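Local coordinates for protein dITP/XTP pyrophosphatase (Staphylococcus aureus, PDB 4BNQ) that probably hydrolyses non-canonical purine nucleoside triphosphates such as XTP, dITP and ITP to their monophosphates and diphosphate, clearing them from the nucleotide pool, at residues Gly70-Ala75 with Gln114-Ile119; Val19-Tyr24 with Leu184-Leu189; Gly142-Asn147 with Asp161-Gln166; Val5-Asn10 with Lys62-Asp67. One frame throughout, in Å; residues are numbered along the deposited sequence.

Interaction 1: residues Gly70-Ala75 with Gln114-Ile119; sequences GLEVFA and QFVCVI
Strands 64-73 and 112-123, antiparallel neighbours in the large sheet of this Ham1 fold, pair here and send their side chains alternately to its two faces. Leu71 and Phe115, a non-hydrogen-bonded pair, share one face. Leu71 CB lies 3.9 Å from Phe115 CE1, and CG, anti to the backbone N, carries CD1 over one face of the ring. The first torsion of Phe115 (chi1 -103°) lies off a staggered position and swings the ring toward the partner strand, so that Phe115 CD1 stands 3.4 Å from Gly70 O, the oxygen lying in the ring plane at its edge. Phe155 and His177 stack on this ring and Tyr151 touches Leu71; His177 and Tyr151 are predicted substrate contacts, so this face probably backs the nucleotide pocket. On the opposite face Glu72 and Gln114 run alongside each other in the same direction, while Glu72 OE1 lies 4.0 Å from Val116 CG2 and Phe45 of helix 45-60 packs on Glu72 and Val116. Two pairs of backbone hydrogen bonds flank Leu71 and Phe115; the straightest runs from Glu72 N to Gln114 O, 3.0 Å long with 174° at the hydrogen.

Interaction 2: residues Val19-Tyr24 with Leu184-Leu189; sequences VIFPDY and LLQAFL
Phe21 meets the amide end of Gln186 at the CD1-CE1 side of its ring perimeter, Phe21 CE1 lying 3.4 Å from Gln186 NE2. The two side chains run antiparallel alongside each other, and ring and amide planes stand nearly perpendicular, 87° apart. Gln186 gets there by turning CG anti to its carbonyl carbon and then running extended off helix 177-191, so that its amide reaches the chain just beyond helix 11-20. There NE2 also comes within 3.9 Å of Ile20 O. Phe21 is the first residue to leave the helical conformation, and its ring (chi1 -68°) swings toward the other helix until CZ is 4.2 Å from Leu185 CD2, a methyl that sits at the ring edge near its plane. Ile182, one helical turn before Gln186, touches both Ile20 and Phe21. Farther along, Tyr24 and Leu189 meet tip to tip, Tyr24 OH lying 4.2 Å from Leu189 CD1. A type I turn from Phe21 to Tyr24, closed by the bond from Tyr24 N to Phe21 O (3.1 Å), brings the two aromatic residues to the same helix. The helix carries the dimer contact as well: Leu184, Ala187 and Phe188 pack on Asn183, Ala187 and Glu190 of the second subunit. No hydrogen bond crosses between 19-24 and 184-189, so the end of helix 11-20 is held against the C-terminal helix by van der Waals packing, the Gln186 amide taking part through its nitrogen, NE2, against ring carbons.

Interaction 3: residues Gly142-Asn147 with Asp161-Gln166; sequences GKYGEN and DKTMAQ
Thr163 OG1 is gripped twice: it donates a hydrogen bond to Tyr144 O at 2.7 Å and receives a weak one from Gln166 N at 3.4 Å. The hydroxyl occupies the crowded position between the backbone N and carbonyl carbon of Thr163 (chi1 67°), and it meets Tyr144 O from above the carbonyl plane. This leaves Thr163 CG2 beside Tyr144 CB. Gln166 returns the link: its side chain, extended beyond CG, runs back alongside the turn so that OE1 accepts a nearly straight hydrogen bond from Thr163 N at 2.9 Å. The tight turn from Thr163 to Gln166 is thus fastened by side chains as well as by backbone. Ala165 O then accepts a bond from Asn147 N, 3.1 Å long and directed onto a lone pair. Ala165 CB presses close to Asn147 O, at 3.1 Å. Between these two attachments Gly145 (phi 83°, psi 173°) passes where a CB would clash with Ala165 O, Gln166 N and the preceding carbonyl O; lacking one, its CA comes 3.9 Å from Gln166 CG. The polar ends of Tyr144 and Asn147 bond to Asp141 and Leu167 O. The contact ties the loop between strands 126-139 and 155-157 to the 3-10 segment just after strand 162-163, an outermost strand of the large sheet within this chain; Met164 packs on helix 169-175, and Ala165 touches Asp152, a predicted substrate contact.

Interaction 4: residues Val5-Asn10 with Lys62-Asp67; sequences VIASNN and KTVIAD. With PO4 (phosphate ion), chain C.
A phosphate ion, probably from the crystallisation liquor, sits over the loop after strand 3-6, where Ser8 OG gives it a very short bond, 2.5 Å to O1, and Asn9 N a second, 2.9 Å to O4. Lys13 and Lys52 bind it too, consistent with the predicted substrate site of Ser8, Asn9, Asn10 and Lys13. A water joins the ion to both chain segments: it accepts from Asp67 N at 3.0 Å and is bonded to Ala7 O and phosphate O1. Behind this shell, Ser8 OG also accepts from Asn10 N at 3.2 Å in an ST turn, which fixes the hydroxyl, while Ala7 centres an inverse gamma turn. Ile65 grips the backbone on both sides of Ile6, its N bonding to Val5 O and its O accepting from Ala7 N at a short 2.6 Å. Ile6 and Ile65 run alongside each other in the same direction, with Ile6 CG1 3.8 Å from Ile65 CG1. A second water spans Val5 N and Thr63 O. Asp67, salt-bridged to Lys13 and Arg178, links the site to two helices. Ile6 packs on Phe17 of helix 11-20, whereas Ala7 and Val64 meet Ala56 of helix 45-60; strand 3-6 pairs onward with 25-28, and Val64 and Ala66 bond to strand 112-123, so the contact joins the two sheets.

Overall arrangement
All four contacts lie within one Ham1 family fold. Interactions 1 and 4 share strand 64-73 and, about 20 Å apart between centres, touch where Cys117 and Ile119 of strand 112-123 pack on Asp67. Interaction 3 belongs to the far edge of the same sheet and meets interaction 1 through Met164 and Phe115; it lies about 27 Å from interaction 4, centre to centre. Along the chain, 4, 1 and 3 close in series, whereas interaction 2 joins the early helix 11-20 to the C-terminal helix, enclosing 1 and 3 and crossing 4. Predicted substrate residues lie in or beside each contact, consistent with a nucleotide cleft built from distant parts of the sequence.

Interaction 1: residues Gly70-Ala75 with Gln114-Ile119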
loop_
_atom_site.group_PDB
_atom_site.type_symbol
_atom_site.label_atom_id
_atom_site.label_comp_id
_atom_site.label_asym_id
_atom_site.label_seq_id
_atom_site.Cartn_x
_atom_site.Cartn_y
_atom_site.Cartn_z
ATOM N N GLY A 70 -10.837 1.834 -10.925
ATOM C CA GLY A 70 -11.891 2.824 -10.912
ATOM C C GLY A 70 -11.791 3.793 -9.751
ATOM O O GLY A 70 -10.873 3.729 -8.928
ATOM N N LEU A 71 -12.760 4.695 -9.696
ATOM C CA LEU A 71 -12.808 5.745 -8.702
ATOM C C LEU A 71 -14.102 5.603 -7.920
ATOM O O LEU A 71 -15.179 5.476 -8.506
ATOM C CB LEU A 71 -12.771 7.085 -9.425
ATOM C CG LEU A 71 -12.967 8.372 -8.646
ATOM C CD1 LEU A 71 -11.845 8.562 -7.642
ATOM C CD2 LEU A 71 -12.968 9.502 -9.654
ATOM N N GLU A 72 -13.994 5.591 -6.600
ATOM C CA GLU A 72 -15.147 5.469 -5.721
ATOM C C GLU A 72 -15.262 6.759 -4.921
ATOM O O GLU A 72 -14.366 7.093 -4.148
ATOM C CB GLU A 72 -14.978 4.269 -4.775
ATOM C CG GLU A 72 -14.890 2.926 -5.496
ATOM C CD GLU A 72 -14.658 1.755 -4.552
ATOM O OE1 GLU A 72 -14.307 1.981 -3.364
ATOM O OE2 GLU A 72 -14.823 0.598 -4.999
ATOM N N VAL A 73 -16.340 7.507 -5.123
ATOM C CA VAL A 73 -16.501 8.780 -4.414
ATOM C C VAL A 73 -17.456 8.648 -3.229
ATOM O O VAL A 73 -18.631 8.337 -3.414
ATOM C CB VAL A 73 -17.051 9.876 -5.345
ATOM C CG1 VAL A 73 -17.196 11.196 -4.578
ATOM C CG2 VAL A 73 -16.157 10.037 -6.568
ATOM N N PHE A 74 -16.955 8.892 -2.027
ATOM C CA PHE A 74 -17.748 8.733 -0.808
ATOM C C PHE A 74 -19.166 9.318 -0.943
ATOM O O PHE A 74 -20.159 8.589 -0.868
ATOM C CB PHE A 74 -17.005 9.355 0.388
ATOM C CG PHE A 74 -17.658 9.081 1.731
ATOM C CD1 PHE A 74 -18.856 9.704 2.089
ATOM C CD2 PHE A 74 -17.070 8.213 2.639
ATOM C CE1 PHE A 74 -19.459 9.449 3.312
ATOM C CE2 PHE A 74 -17.669 7.962 3.866
ATOM C CZ PHE A 74 -18.865 8.584 4.198
ATOM N N ALA A 75 -19.254 10.620 -1.185
ATOM C CA ALA A 75 -20.555 11.290 -1.288
ATOM C C ALA A 75 -21.520 10.675 -2.308
ATOM O O ALA A 75 -22.706 10.977 -2.282
ATOM C CB ALA A 75 -20.377 12.782 -1.557
ATOM N N GLN A 114 -11.525 7.599 -3.553
ATOM C CA GLN A 114 -10.467 6.617 -3.463
ATOM C C GLN A 114 -10.254 6.035 -4.849
ATOM O O GLN A 114 -11.224 5.784 -5.574
ATOM C CB GLN A 114 -10.932 5.524 -2.504
ATOM C CG GLN A 114 -9.945 4.437 -2.198
ATOM C CD GLN A 114 -10.594 3.312 -1.413
ATOM O OE1 GLN A 114 -11.675 2.831 -1.778
ATOM N NE2 GLN A 114 -9.949 2.895 -0.325
ATOM N N PHE A 115 -8.995 5.842 -5.231
ATOM C CA PHE A 115 -8.695 5.160 -6.482
ATOM C C PHE A 115 -8.426 3.704 -6.155
ATOM O O PHE A 115 -7.696 3.398 -5.200
ATOM C CB PHE A 115 -7.438 5.727 -7.119
ATOM C CG PHE A 115 -7.696 6.650 -8.263
ATOM C CD1 PHE A 115 -8.701 6.395 -9.166
ATOM C CD2 PHE A 115 -6.902 7.774 -8.450
ATOM C CE1 PHE A 115 -8.917 7.258 -10.230
ATOM C CE2 PHE A 115 -7.128 8.637 -9.498
ATOM C CZ PHE A 115 -8.131 8.384 -10.383
ATOM N N VAL A 116 -8.997 2.809 -6.947
ATOM C CA VAL A 116 -8.860 1.384 -6.688
ATOM C C VAL A 116 -8.280 0.668 -7.909
ATOM O O VAL A 116 -8.679 0.948 -9.030
ATOM C CB VAL A 116 -10.219 0.771 -6.281
ATOM C CG1 VAL A 116 -10.099 -0.727 -6.105
ATOM C CG2 VAL A 116 -10.720 1.416 -4.977
ATOM N N CYS A 117 -7.315 -0.222 -7.694
ATOM C CA CYS A 117 -6.748 -1.012 -8.777
ATOM C C CYS A 117 -6.633 -2.479 -8.396
ATOM O O CYS A 117 -5.988 -2.819 -7.394
ATOM C CB CYS A 117 -5.367 -0.504 -9.172
ATOM S SG CYS A 117 -4.495 -1.700 -10.251
ATOM N N VAL A 118 -7.265 -3.340 -9.192
ATOM C CA VAL A 118 -7.098 -4.778 -9.043
ATOM C C VAL A 118 -6.346 -5.361 -10.234
ATOM O O VAL A 118 -6.766 -5.206 -11.372
ATOM C CB VAL A 118 -8.428 -5.511 -8.911
ATOM C CG1 VAL A 118 -8.180 -7.020 -8.887
ATOM C CG2 VAL A 118 -9.159 -5.060 -7.649
ATOM N N ILE A 119 -5.226 -6.022 -9.951
ATOM C CA ILE A 119 -4.399 -6.682 -10.960
ATOM C C ILE A 119 -4.662 -8.181 -10.867
ATOM O O ILE A 119 -4.557 -8.747 -9.783
ATOM C CB ILE A 119 -2.907 -6.451 -10.660
ATOM C CG1 ILE A 119 -2.559 -4.961 -10.747
ATOM C CG2 ILE A 119 -2.007 -7.235 -11.615
ATOM C CD1 ILE A 119 -2.620 -4.371 -12.156
#

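Interaction 2: residues Val19-Tyr24 with Leu184-Leu189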
loop_
_atom_site.group_PDB
_atom_site.type_symbol
_atom_site.label_atom_id
_atom_site.label_comp_id
_atom_site.label_asym_id
_atom_site.label_seq_id
_atom_site.Cartn_x
_atom_site.Cartn_y
_atom_site.Cartn_z
ATOM N N VAL A 19 6.610 2.575 -16.384
ATOM C CA VAL A 19 7.268 3.246 -15.264
ATOM C C VAL A 19 7.528 2.291 -14.096
ATOM O O VAL A 19 8.618 2.268 -13.532
ATOM C CB VAL A 19 6.424 4.419 -14.748
ATOM C CG1 VAL A 19 7.070 5.034 -13.473
ATOM C CG2 VAL A 19 6.245 5.466 -15.851
ATOM N N ILE A 20 6.524 1.484 -13.772
ATOM C CA ILE A 20 6.548 0.587 -12.614
ATOM C C ILE A 20 7.370 -0.691 -12.827
ATOM O O ILE A 20 7.818 -1.303 -11.869
ATOM C CB ILE A 20 5.092 0.223 -12.219
ATOM C CG1 ILE A 20 4.427 1.400 -11.514
ATOM C CG2 ILE A 20 5.025 -0.967 -11.289
ATOM C CD1 ILE A 20 2.906 1.289 -11.556
ATOM N N PHE A 21 7.570 -1.100 -14.079
ATOM C CA PHE A 21 8.443 -2.239 -14.383
ATOM C C PHE A 21 9.595 -1.796 -15.276
ATOM O O PHE A 21 9.629 -2.183 -16.445
ATOM C CB PHE A 21 7.692 -3.308 -15.178
ATOM C CG PHE A 21 6.605 -4.028 -14.417
ATOM C CD1 PHE A 21 6.909 -4.967 -13.440
ATOM C CD2 PHE A 21 5.278 -3.817 -14.730
ATOM C CE1 PHE A 21 5.897 -5.655 -12.770
ATOM C CE2 PHE A 21 4.264 -4.504 -14.062
ATOM C CZ PHE A 21 4.572 -5.423 -13.092
ATOM N N PRO A 22 10.536 -0.986 -14.751
ATOM C CA PRO A 22 11.582 -0.472 -15.648
ATOM C C PRO A 22 12.547 -1.567 -16.081
ATOM O O PRO A 22 13.234 -1.400 -17.084
ATOM C CB PRO A 22 12.299 0.584 -14.797
ATOM C CG PRO A 22 12.051 0.159 -13.373
ATOM C CD PRO A 22 10.686 -0.491 -13.368
ATOM N N ASP A 23 12.591 -2.671 -15.339
ATOM C CA ASP A 23 13.471 -3.776 -15.695
ATOM C C ASP A 23 12.813 -4.755 -16.666
ATOM O O ASP A 23 13.425 -5.744 -17.068
ATOM C CB ASP A 23 13.951 -4.522 -14.442
ATOM C CG ASP A 23 14.963 -3.717 -13.631
ATOM O OD1 ASP A 23 15.653 -2.850 -14.220
ATOM O OD2 ASP A 23 15.067 -3.947 -12.402
ATOM N N TYR A 24 11.572 -4.488 -17.056
ATOM C CA TYR A 24 10.874 -5.441 -17.907
ATOM C C TYR A 24 10.671 -4.907 -19.294
ATOM O O TYR A 24 10.619 -3.696 -19.510
ATOM C CB TYR A 24 9.507 -5.794 -17.337
ATOM C CG TYR A 24 9.515 -6.783 -16.192
ATOM C CD1 TYR A 24 9.832 -6.383 -14.888
ATOM C CD2 TYR A 24 9.177 -8.111 -16.409
ATOM C CE1 TYR A 24 9.817 -7.290 -13.841
ATOM C CE2 TYR A 24 9.161 -9.023 -15.368
ATOM C CZ TYR A 24 9.480 -8.610 -14.092
ATOM O OH TYR A 24 9.464 -9.533 -13.080
ATOM N N LEU A 184 2.239 -5.790 -4.285
ATOM C CA LEU A 184 1.757 -7.087 -3.829
ATOM C C LEU A 184 2.070 -8.158 -4.873
ATOM O O LEU A 184 2.432 -9.288 -4.522
ATOM C CB LEU A 184 0.253 -7.053 -3.533
ATOM C CG LEU A 184 -0.230 -6.166 -2.376
ATOM C CD1 LEU A 184 -1.751 -5.931 -2.466
ATOM C CD2 LEU A 184 0.137 -6.789 -1.033
ATOM N N LEU A 185 1.961 -7.806 -6.155
ATOM C CA LEU A 185 2.292 -8.759 -7.225
ATOM C C LEU A 185 3.772 -9.108 -7.193
ATOM O O LEU A 185 4.133 -10.284 -7.211
ATOM C CB LEU A 185 1.948 -8.202 -8.608
ATOM C CG LEU A 185 2.447 -9.049 -9.793
ATOM C CD1 LEU A 185 1.725 -10.393 -9.806
ATOM C CD2 LEU A 185 2.245 -8.332 -11.141
ATOM N N GLN A 186 4.621 -8.083 -7.168
ATOM C CA GLN A 186 6.063 -8.294 -7.187
ATOM C C GLN A 186 6.532 -9.075 -5.978
ATOM O O GLN A 186 7.457 -9.885 -6.088
ATOM C CB GLN A 186 6.820 -6.968 -7.335
ATOM C CG GLN A 186 6.893 -6.515 -8.795
ATOM C CD GLN A 186 7.404 -5.106 -8.947
ATOM O OE1 GLN A 186 7.366 -4.310 -8.002
ATOM N NE2 GLN A 186 7.896 -4.783 -10.136
ATOM N N ALA A 187 5.882 -8.849 -4.836
ATOM C CA ALA A 187 6.194 -9.620 -3.631
ATOM C C ALA A 187 5.818 -11.078 -3.845
ATOM O O ALA A 187 6.534 -11.977 -3.418
ATOM C CB ALA A 187 5.481 -9.056 -2.404
ATOM N N PHE A 188 4.683 -11.298 -4.500
ATOM C CA PHE A 188 4.240 -12.638 -4.845
ATOM C C PHE A 188 5.275 -13.342 -5.738
ATOM O O PHE A 188 5.642 -14.490 -5.496
ATOM C CB PHE A 188 2.880 -12.563 -5.544
ATOM C CG PHE A 188 2.320 -13.902 -5.935
ATOM C CD1 PHE A 188 2.622 -14.471 -7.174
ATOM C CD2 PHE A 188 1.485 -14.595 -5.071
ATOM C CE1 PHE A 188 2.105 -15.715 -7.535
ATOM C CE2 PHE A 188 0.963 -15.834 -5.428
ATOM C CZ PHE A 188 1.273 -16.395 -6.665
ATOM N N LEU A 189 5.733 -12.640 -6.769
ATOM C CA LEU A 189 6.752 -13.156 -7.678
ATOM C C LEU A 189 8.068 -13.468 -6.952
ATOM O O LEU A 189 8.738 -14.460 -7.252
ATOM C CB LEU A 189 7.022 -12.150 -8.800
ATOM C CG LEU A 189 5.830 -11.758 -9.684
ATOM C CD1 LEU A 189 6.229 -10.659 -10.680
ATOM C CD2 LEU A 189 5.312 -12.967 -10.417
#

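Interaction 3: residues Gly142-Asn147 with Asp161-Gln166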
loop_
_atom_site.group_PDB
_atom_site.type_symbol
_atom_site.label_atom_id
_atom_site.label_comp_id
_atom_site.label_asym_id
_atom_site.label_seq_id
_atom_site.Cartn_x
_atom_site.Cartn_y
_atom_site.Cartn_z
ATOM N N GLY A 142 -12.010 21.136 -10.072
ATOM C CA GLY A 142 -11.741 21.353 -11.485
ATOM C C GLY A 142 -10.554 20.539 -11.941
ATOM O O GLY A 142 -10.032 19.722 -11.177
ATOM N N LYS A 143 -10.121 20.738 -13.181
ATOM C CA LYS A 143 -9.035 19.923 -13.719
ATOM C C LYS A 143 -7.705 20.636 -13.531
ATOM O O LYS A 143 -7.549 21.788 -13.949
ATOM C CB LYS A 143 -9.293 19.622 -15.197
ATOM C CG LYS A 143 -10.655 18.968 -15.452
ATOM C CD LYS A 143 -10.865 18.687 -16.908
ATOM C CE LYS A 143 -9.801 17.753 -17.424
ATOM N NZ LYS A 143 -9.881 17.626 -18.908
ATOM N N TYR A 144 -6.752 19.969 -12.882
ATOM C CA TYR A 144 -5.428 20.565 -12.666
ATOM C C TYR A 144 -4.336 19.637 -13.178
ATOM O O TYR A 144 -4.327 18.449 -12.847
ATOM C CB TYR A 144 -5.176 20.840 -11.175
ATOM C CG TYR A 144 -6.139 21.794 -10.489
ATOM C CD1 TYR A 144 -7.418 21.388 -10.125
ATOM C CD2 TYR A 144 -5.757 23.086 -10.171
ATOM C CE1 TYR A 144 -8.301 22.256 -9.487
ATOM C CE2 TYR A 144 -6.634 23.961 -9.528
ATOM C CZ TYR A 144 -7.899 23.537 -9.185
ATOM O OH TYR A 144 -8.771 24.400 -8.545
ATOM N N GLY A 145 -3.400 20.170 -13.957
ATOM C CA GLY A 145 -2.357 19.341 -14.554
ATOM C C GLY A 145 -2.862 18.678 -15.815
ATOM O O GLY A 145 -4.054 18.771 -16.128
ATOM N N GLU A 146 -1.980 18.007 -16.550
ATOM C CA GLU A 146 -2.407 17.353 -17.787
ATOM C C GLU A 146 -1.667 16.042 -18.067
ATOM O O GLU A 146 -1.811 15.485 -19.136
ATOM C CB GLU A 146 -2.239 18.306 -18.972
ATOM C CG GLU A 146 -0.789 18.563 -19.300
ATOM C CD GLU A 146 -0.597 19.588 -20.396
ATOM O OE1 GLU A 146 -1.224 19.457 -21.472
ATOM O OE2 GLU A 146 0.201 20.522 -20.187
ATOM N N ASN A 147 -0.877 15.555 -17.112
ATOM C CA ASN A 147 -0.270 14.230 -17.238
ATOM C C ASN A 147 -1.274 13.139 -16.887
ATOM O O ASN A 147 -2.374 13.426 -16.409
ATOM C CB ASN A 147 0.952 14.082 -16.320
ATOM C CG ASN A 147 2.115 14.956 -16.741
ATOM O OD1 ASN A 147 2.264 15.294 -17.920
ATOM N ND2 ASN A 147 2.954 15.328 -15.771
ATOM N N ASP A 161 -0.242 17.556 -1.874
ATOM C CA ASP A 161 -0.874 18.817 -2.286
ATOM C C ASP A 161 -0.906 18.974 -3.823
ATOM O O ASP A 161 -0.626 20.049 -4.350
ATOM C CB ASP A 161 -0.169 20.015 -1.630
ATOM C CG ASP A 161 -0.943 21.301 -1.798
ATOM O OD1 ASP A 161 -2.162 21.233 -2.048
ATOM O OD2 ASP A 161 -0.343 22.387 -1.688
ATOM N N LYS A 162 -1.237 17.895 -4.532
ATOM C CA LYS A 162 -1.293 17.911 -5.996
ATOM C C LYS A 162 -2.354 16.939 -6.489
ATOM O O LYS A 162 -2.722 16.007 -5.772
ATOM C CB LYS A 162 0.067 17.532 -6.601
ATOM C CG LYS A 162 1.137 18.621 -6.528
ATOM C CD LYS A 162 2.364 18.230 -7.336
ATOM C CE LYS A 162 3.602 19.008 -6.901
ATOM N NZ LYS A 162 3.322 20.461 -6.817
ATOM N N THR A 163 -2.866 17.157 -7.698
ATOM C CA THR A 163 -3.704 16.134 -8.316
ATOM C C THR A 163 -2.808 15.102 -8.985
ATOM O O THR A 163 -1.662 15.393 -9.309
ATOM C CB THR A 163 -4.663 16.684 -9.377
ATOM O OG1 THR A 163 -3.908 17.151 -10.503
ATOM C CG2 THR A 163 -5.542 17.811 -8.814
ATOM N N MET A 164 -3.352 13.910 -9.209
ATOM C CA MET A 164 -2.640 12.843 -9.876
ATOM C C MET A 164 -2.067 13.356 -11.208
ATOM O O MET A 164 -0.919 13.067 -11.522
ATOM C CB MET A 164 -3.589 11.646 -10.061
ATOM C CG MET A 164 -2.956 10.252 -9.971
ATOM S SD MET A 164 -2.101 9.799 -8.445
ATOM C CE MET A 164 -3.354 8.755 -7.711
ATOM N N ALA A 165 -2.819 14.163 -11.959
ATOM C CA ALA A 165 -2.305 14.670 -13.254
ATOM C C ALA A 165 -1.185 15.711 -13.125
ATOM O O ALA A 165 -0.500 16.046 -14.098
ATOM C CB ALA A 165 -3.419 15.212 -14.121
ATOM N N GLN A 166 -0.993 16.240 -11.934
ATOM C CA GLN A 166 0.075 17.202 -11.760
ATOM C C GLN A 166 1.425 16.508 -11.542
ATOM O O GLN A 166 2.482 17.115 -11.730
ATOM C CB GLN A 166 -0.233 18.115 -10.579
ATOM C CG GLN A 166 -1.216 19.223 -10.871
ATOM C CD GLN A 166 -1.428 20.105 -9.644
ATOM O OE1 GLN A 166 -2.280 19.817 -8.798
ATOM N NE2 GLN A 166 -0.629 21.172 -9.532
#

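Interaction 4: residues Val5-Asn10 with Lys62-Asp67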
loop_
_atom_site.group_PDB
_atom_site.type_symbol
_atom_site.label_atom_id
_atom_site.label_comp_id
_atom_site.label_asym_id
_atom_site.label_seq_id
_atom_site.Cartn_x
_atom_site.Cartn_y
_atom_site.Cartn_z
ATOM N N VAL A 5 3.289 -9.466 -20.354
ATOM C CA VAL A 5 2.198 -9.133 -21.257
ATOM C C VAL A 5 1.034 -8.584 -20.444
ATOM O O VAL A 5 0.560 -9.214 -19.482
ATOM C CB VAL A 5 1.749 -10.354 -22.062
ATOM C CG1 VAL A 5 0.535 -10.006 -22.940
ATOM C CG2 VAL A 5 2.926 -10.905 -22.909
ATOM N N ILE A 6 0.585 -7.394 -20.808
ATOM C CA ILE A 6 -0.524 -6.787 -20.087
ATOM C C ILE A 6 -1.799 -6.715 -20.940
ATOM O O ILE A 6 -1.837 -6.047 -21.981
ATOM C CB ILE A 6 -0.151 -5.397 -19.598
ATOM C CG1 ILE A 6 1.160 -5.478 -18.786
ATOM C CG2 ILE A 6 -1.284 -4.816 -18.774
ATOM C CD1 ILE A 6 1.713 -4.159 -18.420
ATOM N N ALA A 7 -2.840 -7.406 -20.489
ATOM C CA ALA A 7 -4.070 -7.526 -21.263
ATOM C C ALA A 7 -4.958 -6.310 -21.009
ATOM O O ALA A 7 -6.060 -6.417 -20.463
ATOM C CB ALA A 7 -4.785 -8.786 -20.914
ATOM N N SER A 8 -4.463 -5.145 -21.403
ATOM C CA SER A 8 -5.230 -3.930 -21.285
ATOM C C SER A 8 -5.100 -3.144 -22.565
ATOM O O SER A 8 -3.987 -3.058 -23.128
ATOM C CB SER A 8 -4.710 -3.085 -20.129
ATOM O OG SER A 8 -5.468 -1.895 -20.042
ATOM N N ASN A 9 -6.234 -2.585 -23.012
ATOM C CA ASN A 9 -6.309 -1.746 -24.214
ATOM C C ASN A 9 -6.043 -0.294 -23.873
ATOM O O ASN A 9 -6.033 0.568 -24.752
ATOM C CB ASN A 9 -7.702 -1.810 -24.859
ATOM C CG ASN A 9 -7.963 -3.129 -25.563
ATOM O OD1 ASN A 9 -7.049 -3.750 -26.110
ATOM N ND2 ASN A 9 -9.215 -3.567 -25.546
ATOM N N ASN A 10 -5.869 -0.013 -22.590
ATOM C CA ASN A 10 -5.745 1.364 -22.151
ATOM C C ASN A 10 -4.278 1.784 -22.208
ATOM O O ASN A 10 -3.445 1.285 -21.450
ATOM C CB ASN A 10 -6.324 1.515 -20.745
ATOM C CG ASN A 10 -6.360 2.960 -20.265
ATOM O OD1 ASN A 10 -5.373 3.692 -20.361
ATOM N ND2 ASN A 10 -7.497 3.366 -19.720
ATOM N N LYS A 62 0.096 -18.061 -22.737
ATOM C CA LYS A 62 1.140 -17.375 -21.976
ATOM C C LYS A 62 0.548 -16.904 -20.653
ATOM O O LYS A 62 -0.668 -16.700 -20.535
ATOM C CB LYS A 62 1.590 -16.084 -22.695
ATOM C CG LYS A 62 2.385 -16.215 -23.969
ATOM C CD LYS A 62 3.144 -14.883 -24.224
ATOM C CE LYS A 62 4.408 -15.104 -25.074
ATOM N NZ LYS A 62 5.264 -13.884 -25.224
ATOM N N THR A 63 1.418 -16.670 -19.679
ATOM C CA THR A 63 1.062 -15.875 -18.514
ATOM C C THR A 63 0.876 -14.390 -18.894
ATOM O O THR A 63 1.689 -13.816 -19.623
ATOM C CB THR A 63 2.137 -15.983 -17.429
ATOM O OG1 THR A 63 2.139 -17.315 -16.909
ATOM C CG2 THR A 63 1.850 -15.001 -16.293
ATOM N N VAL A 64 -0.213 -13.779 -18.426
ATOM C CA VAL A 64 -0.434 -12.349 -18.641
ATOM C C VAL A 64 -1.002 -11.700 -17.373
ATOM O O VAL A 64 -1.401 -12.390 -16.429
ATOM C CB VAL A 64 -1.437 -12.088 -19.781
ATOM C CG1 VAL A 64 -1.162 -12.999 -20.972
ATOM C CG2 VAL A 64 -2.835 -12.292 -19.263
ATOM N N ILE A 65 -1.034 -10.374 -17.345
ATOM C CA ILE A 65 -1.786 -9.688 -16.305
ATOM C C ILE A 65 -2.827 -8.753 -16.907
ATOM O O ILE A 65 -2.665 -8.228 -18.002
ATOM C CB ILE A 65 -0.896 -8.877 -15.348
ATOM C CG1 ILE A 65 -0.188 -7.745 -16.094
ATOM C CG2 ILE A 65 0.105 -9.780 -14.659
ATOM C CD1 ILE A 65 0.607 -6.803 -15.165
ATOM N N ALA A 66 -3.887 -8.516 -16.159
ATOM C CA ALA A 66 -4.851 -7.522 -16.563
ATOM C C ALA A 66 -5.124 -6.609 -15.382
ATOM O O ALA A 66 -4.696 -6.887 -14.254
ATOM C CB ALA A 66 -6.123 -8.171 -17.055
ATOM N N ASP A 67 -5.829 -5.518 -15.658
ATOM C CA ASP A 67 -6.024 -4.451 -14.707
ATOM C C ASP A 67 -7.467 -3.964 -14.844
ATOM O O ASP A 67 -7.933 -3.669 -15.952
ATOM C CB ASP A 67 -5.031 -3.331 -15.037
ATOM C CG ASP A 67 -5.256 -2.051 -14.217
ATOM O OD1 ASP A 67 -6.395 -1.543 -14.126
ATOM O OD2 ASP A 67 -4.267 -1.529 -13.675
HETATM P P PO4 C . -8.883 -1.994 -19.929
HETATM O O1 PO4 C . -7.683 -2.302 -19.032
HETATM O O2 PO4 C . -9.227 -0.526 -19.826
HETATM O O3 PO4 C . -10.071 -2.809 -19.450
HETATM O O4 PO4 C . -8.574 -2.349 -21.356
HETATM O O HOH W 1 3.454 -11.699 -19.225
HETATM O O HOH W 2 -6.835 -4.913 -18.409
#